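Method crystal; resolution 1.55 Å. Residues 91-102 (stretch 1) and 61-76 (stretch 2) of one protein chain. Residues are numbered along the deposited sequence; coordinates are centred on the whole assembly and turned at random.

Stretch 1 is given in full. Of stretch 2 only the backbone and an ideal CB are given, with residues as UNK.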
# COMPACT_ATOMS: atom_id res chain seq x y z
N ARG A 91 7.78 -14.56 9.55
CA ARG A 91 7.77 -15.97 9.92
C ARG A 91 9.12 -16.66 9.83
O ARG A 91 9.51 -17.41 10.73
CB ARG A 91 6.76 -16.72 9.04
CG ARG A 91 6.62 -18.19 9.35
CD ARG A 91 5.71 -18.89 8.34
NE ARG A 91 4.42 -18.22 8.21
CZ ARG A 91 4.05 -17.49 7.16
NH1 ARG A 91 4.88 -17.33 6.14
NH2 ARG A 91 2.86 -16.92 7.14
N GLU A 92 9.84 -16.41 8.74
CA GLU A 92 11.14 -17.04 8.53
C GLU A 92 12.28 -16.35 9.29
O GLU A 92 13.43 -16.77 9.19
CB GLU A 92 11.44 -17.12 7.04
CG GLU A 92 10.46 -18.04 6.31
CD GLU A 92 10.71 -18.12 4.82
OE1 GLU A 92 11.87 -18.35 4.43
OE2 GLU A 92 9.74 -17.98 4.05
N GLY A 93 11.95 -15.30 10.03
CA GLY A 93 12.94 -14.59 10.82
C GLY A 93 14.02 -13.84 10.07
O GLY A 93 15.10 -13.62 10.61
N VAL A 94 13.73 -13.43 8.84
CA VAL A 94 14.71 -12.70 8.05
C VAL A 94 15.04 -11.34 8.65
O VAL A 94 16.20 -10.95 8.73
CB VAL A 94 14.20 -12.50 6.60
CG1 VAL A 94 15.24 -11.74 5.79
CG2 VAL A 94 13.91 -13.84 5.96
N LEU A 95 14.01 -10.62 9.07
CA LEU A 95 14.22 -9.30 9.66
C LEU A 95 14.93 -9.42 11.01
O LEU A 95 15.81 -8.63 11.32
CB LEU A 95 12.89 -8.57 9.84
CG LEU A 95 12.06 -8.35 8.57
CD1 LEU A 95 10.75 -7.67 8.95
CD2 LEU A 95 12.83 -7.51 7.57
N ALA A 96 14.53 -10.41 11.80
CA ALA A 96 15.14 -10.62 13.11
C ALA A 96 16.62 -10.94 12.98
O ALA A 96 17.44 -10.46 13.77
CB ALA A 96 14.43 -11.75 13.84
N GLU A 97 16.96 -11.75 11.99
CA GLU A 97 18.34 -12.15 11.76
C GLU A 97 19.22 -10.96 11.39
O GLU A 97 20.37 -10.86 11.83
CB GLU A 97 18.37 -13.20 10.65
CG GLU A 97 19.75 -13.64 10.23
CD GLU A 97 19.66 -14.69 9.14
OE1 GLU A 97 19.25 -15.83 9.46
OE2 GLU A 97 19.99 -14.37 7.98
N ALA A 98 18.67 -10.05 10.59
CA ALA A 98 19.41 -8.88 10.16
C ALA A 98 19.20 -7.68 11.08
O ALA A 98 19.88 -6.66 10.92
CB ALA A 98 19.00 -8.51 8.73
N ARG A 99 18.28 -7.80 12.03
CA ARG A 99 17.95 -6.70 12.93
C ARG A 99 17.62 -5.49 12.06
O ARG A 99 17.97 -4.36 12.37
CB ARG A 99 19.13 -6.37 13.86
CG ARG A 99 19.36 -7.43 14.93
CD ARG A 99 20.50 -7.05 15.88
NE ARG A 99 21.78 -6.97 15.19
CZ ARG A 99 22.39 -5.84 14.85
NH1 ARG A 99 21.85 -4.67 15.15
NH2 ARG A 99 23.55 -5.89 14.21
N LEU A 100 16.93 -5.77 10.96
CA LEU A 100 16.58 -4.74 9.99
C LEU A 100 15.13 -4.29 10.07
O LEU A 100 14.21 -5.07 9.84
CB LEU A 100 16.86 -5.27 8.58
CG LEU A 100 16.79 -4.26 7.44
CD1 LEU A 100 17.95 -3.28 7.57
CD2 LEU A 100 16.87 -4.99 6.11
N PRO A 101 14.90 -3.01 10.39
CA PRO A 101 13.52 -2.53 10.47
C PRO A 101 12.89 -2.41 9.09
O PRO A 101 13.55 -2.00 8.13
CB PRO A 101 13.67 -1.17 11.17
CG PRO A 101 15.02 -0.71 10.73
CD PRO A 101 15.86 -1.97 10.82
N LEU A 102 11.63 -2.79 8.99
CA LEU A 102 10.88 -2.70 7.74
C LEU A 102 9.90 -1.54 7.93
O LEU A 102 8.93 -1.66 8.67
CB LEU A 102 10.11 -4.00 7.47
CG LEU A 102 9.01 -3.97 6.40
CD1 LEU A 102 9.52 -3.29 5.15
CD2 LEU A 102 8.54 -5.39 6.10
N UNK A 61 11.42 -12.77 -2.19
CA UNK A 61 11.44 -11.61 -1.30
C UNK A 61 12.38 -11.96 -0.15
O UNK A 61 13.24 -11.16 0.24
CB UNK A 61 10.04 -11.25 -0.80
N UNK A 62 12.22 -13.17 0.38
CA UNK A 62 13.06 -13.65 1.47
C UNK A 62 14.53 -13.64 1.07
O UNK A 62 15.37 -13.10 1.79
CB UNK A 62 12.64 -15.06 1.89
N UNK A 63 14.84 -14.23 -0.08
CA UNK A 63 16.23 -14.27 -0.53
C UNK A 63 16.79 -12.87 -0.77
O UNK A 63 17.92 -12.57 -0.37
CB UNK A 63 16.34 -15.10 -1.81
N UNK A 64 16.01 -12.02 -1.42
CA UNK A 64 16.45 -10.65 -1.70
C UNK A 64 16.82 -9.90 -0.44
O UNK A 64 17.91 -9.32 -0.34
CB UNK A 64 15.36 -9.88 -2.45
N UNK A 65 15.93 -9.90 0.55
CA UNK A 65 16.19 -9.17 1.78
C UNK A 65 17.41 -9.71 2.53
O UNK A 65 18.24 -8.94 2.98
CB UNK A 65 14.96 -9.22 2.68
N UNK A 66 17.51 -11.03 2.64
CA UNK A 66 18.66 -11.61 3.33
C UNK A 66 19.96 -11.24 2.61
O UNK A 66 20.92 -10.82 3.24
CB UNK A 66 18.52 -13.13 3.42
N UNK A 67 19.97 -11.40 1.29
CA UNK A 67 21.16 -11.06 0.51
C UNK A 67 21.54 -9.59 0.63
O UNK A 67 22.69 -9.26 0.90
CB UNK A 67 20.94 -11.41 -0.96
N UNK A 68 20.57 -8.70 0.44
CA UNK A 68 20.85 -7.27 0.52
C UNK A 68 21.25 -6.81 1.93
O UNK A 68 22.06 -5.91 2.09
CB UNK A 68 19.62 -6.48 0.05
N UNK A 69 20.68 -7.45 2.95
CA UNK A 69 21.00 -7.07 4.33
C UNK A 69 22.46 -7.36 4.66
O UNK A 69 23.05 -6.72 5.52
CB UNK A 69 20.09 -7.81 5.31
N UNK A 70 23.03 -8.34 3.96
CA UNK A 70 24.41 -8.73 4.20
C UNK A 70 25.44 -7.99 3.35
O UNK A 70 26.53 -7.69 3.82
CB UNK A 70 24.55 -10.23 3.96
N UNK A 71 25.08 -7.70 2.11
CA UNK A 71 25.99 -7.04 1.19
C UNK A 71 25.89 -5.52 1.11
O UNK A 71 26.91 -4.84 0.97
CB UNK A 71 25.76 -7.61 -0.21
N UNK A 72 24.69 -4.98 1.21
CA UNK A 72 24.51 -3.53 1.10
C UNK A 72 24.58 -2.70 2.38
O UNK A 72 24.40 -1.48 2.33
CB UNK A 72 23.15 -3.27 0.45
N UNK A 73 24.85 -3.34 3.51
CA UNK A 73 24.94 -2.64 4.79
C UNK A 73 23.81 -1.62 5.00
O UNK A 73 24.06 -0.46 5.34
CB UNK A 73 26.29 -1.93 4.89
N UNK A 74 22.55 -2.04 4.80
CA UNK A 74 21.44 -1.11 4.97
C UNK A 74 21.05 -0.87 6.43
O UNK A 74 21.30 -1.72 7.29
CB UNK A 74 20.22 -1.63 4.20
N UNK A 75 20.44 0.28 6.70
CA UNK A 75 19.99 0.59 8.05
C UNK A 75 18.51 0.27 8.17
O UNK A 75 17.96 0.23 9.27
CB UNK A 75 20.26 2.06 8.40
N UNK A 76 17.86 0.05 7.03
CA UNK A 76 16.43 -0.27 7.03
C UNK A 76 15.96 -0.76 5.67
O UNK A 76 16.65 -0.61 4.66
CB UNK A 76 15.61 0.95 7.45

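The helix 61-71 runs nearly parallel to helix 94-98, their axes 9.9 Å apart at closest and 7° from parallel, so the positions that face stretch 1 recur every three or four residues. Position 61 has nothing of stretch 1 near its CB and is little constrained from this side; it is Thr61. Positions 63, 64, 67, 68, 71 and 72 likewise meet nothing of stretch 1 and hold Arg63, Asn64, Asp67, selenomethionine Met68, Val71 and Asp72.

At position 62, CA-to-CB points toward stretch 1, with the ideal CB 4.2 Å from OE1 of Glu92 and 4.4 Å from CG2 of Val94. A compact apolar residue would suit the valine, while a small polar one could answer the carboxylate. The residue is Val62, whose CG1 packs 3.6 Å from CG2 of Val94.

Position 65 points toward stretch 1, its ideal CB 4.0 Å from CG1 of Val94, with Leu95 and Leu100 nearby. Valine, isoleucine or leucine would fit; Val65, with chi1 t, brings its CG1 to 3.7 Å from CG1 of Val94.

Position 66 points sideways, but its ideal CB lies 4.9 Å from OE2 of Glu97, so a long basic side chain, lysine or arginine, could satisfy that charge. Arg66 does so: its NE donates to OE2 of Glu97 at 3.0 Å in a nearly straight salt-bridge hydrogen bond, and its NH1 shares a water with OE1 of Glu92.

Position 69 faces the close approach of the helices: its ideal CB is already 3.7 Å from CB of Ala98, leaving little room in that direction. A small residue is favoured, and Ala69 fills the place with its methyl group.

Position 70 has a sideways CB with nothing within 5.5 Å, so many residues are possible, but a long basic chain could reach Glu97. Arg70 extends to it, NH2 donating to OE2 of Glu97 at 2.9 Å. One carboxylate oxygen thus receives both arginines.

Position 73 has positive phi, which favours glycine or asparagine; it is Asn73.

Position 74, with phi -79°, permits proline among other residues, preferably apolar beside Leu100, whose CD1 is 4.4 Å from the ideal CB. Pro74 sets its CG 4.0 Å from CD1 of Leu100. Position 75 points away, so stretch 1 leaves its choice open and many side chains would serve; Val75 meets stretch 1 through its backbone. At position 76 the ideal CB is 3.7 Å from O of Pro101, so a small residue is suitable: the CB of Ala76 packs 3.7 Å from CG of Pro101.

Stretch 2, residues 61-76: TVRNVRDMARVDNPVA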
# COMPACT_ATOMS: atom_id res chain seq x y z
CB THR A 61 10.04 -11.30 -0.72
OG1 THR A 61 9.14 -10.97 -1.78
CG2 THR A 61 10.11 -10.12 0.26
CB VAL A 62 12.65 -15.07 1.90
CG1 VAL A 62 13.69 -15.66 2.84
CG2 VAL A 62 11.29 -15.04 2.59
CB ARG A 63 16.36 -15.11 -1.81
CG ARG A 63 16.20 -16.61 -1.57
CD ARG A 63 16.73 -17.43 -2.75
NE ARG A 63 15.90 -17.30 -3.95
CZ ARG A 63 14.72 -17.89 -4.10
NH1 ARG A 63 14.22 -18.66 -3.14
NH2 ARG A 63 14.03 -17.71 -5.23
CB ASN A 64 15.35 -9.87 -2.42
CG ASN A 64 15.27 -10.19 -3.90
OD1 ASN A 64 16.03 -11.01 -4.42
ND2 ASN A 64 14.34 -9.54 -4.58
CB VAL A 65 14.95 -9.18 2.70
CG1 VAL A 65 15.29 -8.49 4.03
CG2 VAL A 65 13.81 -8.44 2.01
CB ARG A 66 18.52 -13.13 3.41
CG ARG A 66 19.74 -13.82 4.02
CD ARG A 66 19.48 -15.27 4.35
NE ARG A 66 18.66 -15.42 5.56
CZ ARG A 66 17.48 -16.03 5.60
NH1 ARG A 66 16.97 -16.56 4.49
NH2 ARG A 66 16.82 -16.12 6.74
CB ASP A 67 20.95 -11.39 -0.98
CG ASP A 67 20.84 -12.87 -1.26
OD1 ASP A 67 21.40 -13.68 -0.49
OD2 ASP A 67 20.19 -13.23 -2.27
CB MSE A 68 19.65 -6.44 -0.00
CG MSE A 68 19.76 -6.07 -1.52
SE MSE A 68 18.32 -5.02 -2.26
CE MSE A 68 17.14 -6.28 -1.80
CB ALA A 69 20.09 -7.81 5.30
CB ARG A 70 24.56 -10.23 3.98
CG ARG A 70 23.70 -11.05 4.93
CD ARG A 70 23.88 -12.54 4.70
NE ARG A 70 23.09 -13.32 5.65
CZ ARG A 70 23.15 -14.64 5.76
NH1 ARG A 70 23.96 -15.34 4.98
NH2 ARG A 70 22.40 -15.26 6.67
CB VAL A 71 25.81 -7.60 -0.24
CG1 VAL A 71 26.73 -6.88 -1.21
CG2 VAL A 71 26.10 -9.09 -0.25
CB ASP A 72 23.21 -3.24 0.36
CG ASP A 72 23.22 -3.78 -1.06
OD1 ASP A 72 24.13 -3.41 -1.82
OD2 ASP A 72 22.32 -4.57 -1.41
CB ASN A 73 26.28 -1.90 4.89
CG ASN A 73 27.47 -2.81 4.64
OD1 ASN A 73 27.69 -3.78 5.37
ND2 ASN A 73 28.23 -2.50 3.60
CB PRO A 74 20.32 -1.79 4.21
CG PRO A 74 20.56 -3.22 4.53
CD PRO A 74 22.07 -3.35 4.34
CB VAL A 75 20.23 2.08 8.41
CG1 VAL A 75 21.71 2.38 8.40
CG2 VAL A 75 19.48 2.99 7.43
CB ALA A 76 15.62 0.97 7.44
O HOH W 1 14.59 -18.44 5.35
O HOH W 2 21.46 -11.42 7.43
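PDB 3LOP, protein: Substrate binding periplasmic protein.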